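Local coordinates for protein Cif-like 1 (Burkholderia cenocepacia, PDB 7JQY) that probably hydrolyses epoxides as a Cif-like enzyme of the alpha/beta hydrolase fold that assembles into an octamer, at residues 50-55 against 79-84. The protein carries 1 engineered substitution. Residues are numbered along the deposited sequence; the frame is centred on the assembly and turned at random.
Sequences MVVLLH and VAVDYR
V79 and L53 join two parallel strands, 50-54 and 77-82, whose axes approach to 4.7 Å over the parts 50-54 and 79-82. V79 is held through both its own backbone N and its own O: the N donates to V51 O (2.9 Å), and the O accepts from L53 N. V81 N then reaches L53 O at 3.3 Å, after which the strands splay apart. A water enters this gap like a wedge, donating to L53 O and V81 O and accepting from H55 N.

On one face M50, V52, L54, V79 and V81 form a row of apolar bumps. The M50 chain is bent at its end (chi3 -71°), and its CG, SD and CE together make a shallow hollow that takes V79 CG2, SD nearest at 3.9 Å. V52 offers CG2 to V79 and CG1 to V81, and L54 lies alongside V81, its CD2 4.1 Å from V81 CB. On the opposite face L53 CB meets the CB of A80.

Beyond the strands, H55 CG lies between the backbone N and the carbonyl carbon (chi1 67°), and this brings the ring over Y83. Its CE1 sits 3.4 Å above the centre of the Y83 ring, the two planes inclined at 32°, while the edge bearing CD2 and NE2 abuts V81 O and D82 CA. Y83 N adds a weak hydrogen bond to NE2.

D82 carboxylate turns to H39, W61 and E88. Helix 98-111 covers the valine-rich face through L108, V109 and I105; strands 117-122 and 37-43 flank the pair, which helix 68-73 links as a beta-alpha-beta unit within the central sheet.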
ATOM      1  N   MET B  50      45.574  -1.560 -18.597  1.00 47.49           N
ATOM      2  CA  MET B  50      44.230  -1.677 -18.055  1.00 49.76           C
ATOM      3  C   MET B  50      44.140  -1.062 -16.664  1.00 50.21           C
ATOM      4  O   MET B  50      44.980  -1.329 -15.801  1.00 48.78           O
ATOM      5  CB  MET B  50      43.799  -3.133 -17.988  1.00 46.54           C
ATOM      6  CG  MET B  50      42.354  -3.265 -17.591  1.00 49.24           C
ATOM      7  SD  MET B  50      41.756  -4.945 -17.679  1.00 49.21           S
ATOM      8  CE  MET B  50      41.703  -5.167 -19.455  1.00 55.20           C
ATOM      9  N   VAL B  51      43.116  -0.238 -16.454  1.00 49.08           N
ATOM     10  CA  VAL B  51      42.781   0.313 -15.147  1.00 45.71           C
ATOM     11  C   VAL B  51      41.414  -0.233 -14.758  1.00 45.07           C
ATOM     12  O   VAL B  51      40.412   0.057 -15.427  1.00 43.32           O
ATOM     13  CB  VAL B  51      42.781   1.850 -15.142  1.00 46.39           C
ATOM     14  CG1 VAL B  51      42.491   2.375 -13.744  1.00 48.22           C
ATOM     15  CG2 VAL B  51      44.117   2.376 -15.635  1.00 48.09           C
ATOM     16  N   VAL B  52      41.371  -1.023 -13.687  1.00 43.13           N
ATOM     17  CA  VAL B  52      40.138  -1.601 -13.168  1.00 40.97           C
ATOM     18  C   VAL B  52      39.669  -0.755 -11.993  1.00 43.12           C
ATOM     19  O   VAL B  52      40.460  -0.428 -11.090  1.00 41.95           O
ATOM     20  CB  VAL B  52      40.341  -3.067 -12.754  1.00 39.58           C
ATOM     21  CG1 VAL B  52      39.108  -3.606 -12.082  1.00 35.60           C
ATOM     22  CG2 VAL B  52      40.706  -3.897 -13.964  1.00 43.45           C
ATOM     23  N   LEU B  53      38.390  -0.375 -12.020  1.00 38.85           N
ATOM     24  CA  LEU B  53      37.773   0.456 -10.994  1.00 38.36           C
ATOM     25  C   LEU B  53      36.665  -0.336 -10.320  1.00 39.47           C
ATOM     26  O   LEU B  53      35.788  -0.881 -11.001  1.00 36.21           O
ATOM     27  CB  LEU B  53      37.204   1.746 -11.601  1.00 37.80           C
ATOM     28  CG  LEU B  53      38.125   2.510 -12.560  1.00 39.61           C
ATOM     29  CD1 LEU B  53      37.445   3.713 -13.159  1.00 35.95           C
ATOM     30  CD2 LEU B  53      39.374   2.941 -11.827  1.00 42.81           C
ATOM     31  N   LEU B  54      36.706  -0.403  -8.990  1.00 35.23           N
ATOM     32  CA  LEU B  54      35.763  -1.188  -8.203  1.00 33.10           C
ATOM     33  C   LEU B  54      35.036  -0.273  -7.223  1.00 37.69           C
ATOM     34  O   LEU B  54      35.649   0.268  -6.286  1.00 33.41           O
ATOM     35  CB  LEU B  54      36.477  -2.320  -7.458  1.00 36.67           C
ATOM     36  CG  LEU B  54      37.189  -3.406  -8.281  1.00 36.13           C
ATOM     37  CD1 LEU B  54      37.889  -4.385  -7.351  1.00 34.68           C
ATOM     38  CD2 LEU B  54      36.227  -4.145  -9.228  1.00 35.48           C
ATOM     39  N   HIS B  55      33.726  -0.135  -7.427  1.00 32.51           N
ATOM     40  CA  HIS B  55      32.831   0.640  -6.583  1.00 33.29           C
ATOM     41  C   HIS B  55      32.602  -0.073  -5.245  1.00 34.76           C
ATOM     42  O   HIS B  55      33.124  -1.159  -4.980  1.00 34.99           O
ATOM     43  CB  HIS B  55      31.493   0.825  -7.293  1.00 31.33           C
ATOM     44  CG  HIS B  55      30.751  -0.459  -7.453  1.00 30.76           C
ATOM     45  ND1 HIS B  55      30.036  -1.035  -6.427  1.00 29.48           N
ATOM     46  CD2 HIS B  55      30.668  -1.317  -8.498  1.00 32.73           C
ATOM     47  CE1 HIS B  55      29.522  -2.178  -6.837  1.00 33.37           C
ATOM     48  NE2 HIS B  55      29.891  -2.374  -8.091  1.00 32.44           N
ATOM     49  N   VAL B  79      38.139  -0.243 -17.131  1.00 41.16           N
ATOM     50  CA  VAL B  79      37.166  -1.299 -16.884  1.00 43.02           C
ATOM     51  C   VAL B  79      36.530  -1.013 -15.527  1.00 41.58           C
ATOM     52  O   VAL B  79      37.122  -1.312 -14.483  1.00 40.53           O
ATOM     53  CB  VAL B  79      37.801  -2.692 -16.903  1.00 43.60           C
ATOM     54  CG1 VAL B  79      36.756  -3.761 -16.576  1.00 41.05           C
ATOM     55  CG2 VAL B  79      38.442  -2.963 -18.256  1.00 45.48           C
ATOM     56  N   ALA B  80      35.313  -0.467 -15.534  1.00 37.81           N
ATOM     57  CA  ALA B  80      34.549  -0.230 -14.316  1.00 36.39           C
ATOM     58  C   ALA B  80      33.528  -1.347 -14.185  1.00 37.82           C
ATOM     59  O   ALA B  80      32.648  -1.490 -15.042  1.00 40.77           O
ATOM     60  CB  ALA B  80      33.864   1.137 -14.343  1.00 36.03           C
ATOM     61  N   VAL B  81      33.661  -2.150 -13.135  1.00 35.28           N
ATOM     62  CA  VAL B  81      32.932  -3.406 -12.988  1.00 35.62           C
ATOM     63  C   VAL B  81      31.837  -3.247 -11.941  1.00 37.86           C
ATOM     64  O   VAL B  81      32.068  -2.677 -10.869  1.00 32.37           O
ATOM     65  CB  VAL B  81      33.890  -4.553 -12.598  1.00 36.67           C
ATOM     66  CG1 VAL B  81      33.171  -5.890 -12.632  1.00 38.31           C
ATOM     67  CG2 VAL B  81      35.108  -4.556 -13.499  1.00 37.41           C
ATOM     68  N   ASP B  82      30.647  -3.765 -12.247  1.00 36.13           N
ATOM     69  CA  ASP B  82      29.666  -4.074 -11.212  1.00 35.92           C
ATOM     70  C   ASP B  82      30.068  -5.410 -10.604  1.00 37.14           C
ATOM     71  O   ASP B  82      29.919  -6.449 -11.257  1.00 35.05           O
ATOM     72  CB  ASP B  82      28.253  -4.164 -11.786  1.00 34.17           C
ATOM     73  CG  ASP B  82      27.660  -2.801 -12.161  1.00 36.90           C
ATOM     74  OD1 ASP B  82      28.093  -1.763 -11.597  1.00 32.09           O
ATOM     75  OD2 ASP B  82      26.732  -2.785 -13.012  1.00 33.35           O
ATOM     76  N   TYR B  83      30.566  -5.408  -9.363  1.00 32.64           N
ATOM     77  CA  TYR B  83      31.026  -6.683  -8.821  1.00 36.82           C
ATOM     78  C   TYR B  83      29.838  -7.595  -8.513  1.00 35.95           C
ATOM     79  O   TYR B  83      28.674  -7.205  -8.643  1.00 36.61           O
ATOM     80  CB  TYR B  83      31.926  -6.497  -7.586  1.00 33.34           C
ATOM     81  CG  TYR B  83      31.424  -5.684  -6.413  1.00 33.04           C
ATOM     82  CD1 TYR B  83      30.188  -5.914  -5.834  1.00 32.79           C
ATOM     83  CD2 TYR B  83      32.249  -4.717  -5.831  1.00 35.63           C
ATOM     84  CE1 TYR B  83      29.758  -5.170  -4.742  1.00 33.95           C
ATOM     85  CE2 TYR B  83      31.840  -3.978  -4.749  1.00 34.57           C
ATOM     86  CZ  TYR B  83      30.600  -4.207  -4.200  1.00 36.34           C
ATOM     87  OH  TYR B  83      30.206  -3.454  -3.118  1.00 32.85           O
ATOM     88  N   ARG B  84      30.152  -8.836  -8.130  1.00 36.07           N
ATOM     89  CA  ARG B  84      29.136  -9.855  -7.860  1.00 36.01           C
ATOM     90  C   ARG B  84      28.037  -9.306  -6.958  1.00 38.87           C
ATOM     91  O   ARG B  84      28.316  -8.774  -5.876  1.00 38.26           O
ATOM     92  CB  ARG B  84      29.776 -11.099  -7.225  1.00 36.96           C
ATOM     93  CG  ARG B  84      28.765 -12.183  -6.809  1.00 40.81           C
ATOM     94  CD  ARG B  84      29.422 -13.360  -6.062  1.00 41.90           C
ATOM     95  NE  ARG B  84      30.414 -14.039  -6.893  1.00 43.71           N
ATOM     96  CZ  ARG B  84      30.453 -15.349  -7.131  1.00 42.00           C
ATOM     97  NH1 ARG B  84      31.407 -15.840  -7.908  1.00 45.24           N
ATOM     98  NH2 ARG B  84      29.562 -16.167  -6.586  1.00 42.01           N
TER
HETATM   99  O   HOH W   1      33.220  -0.187 -10.424  1.00 32.99           O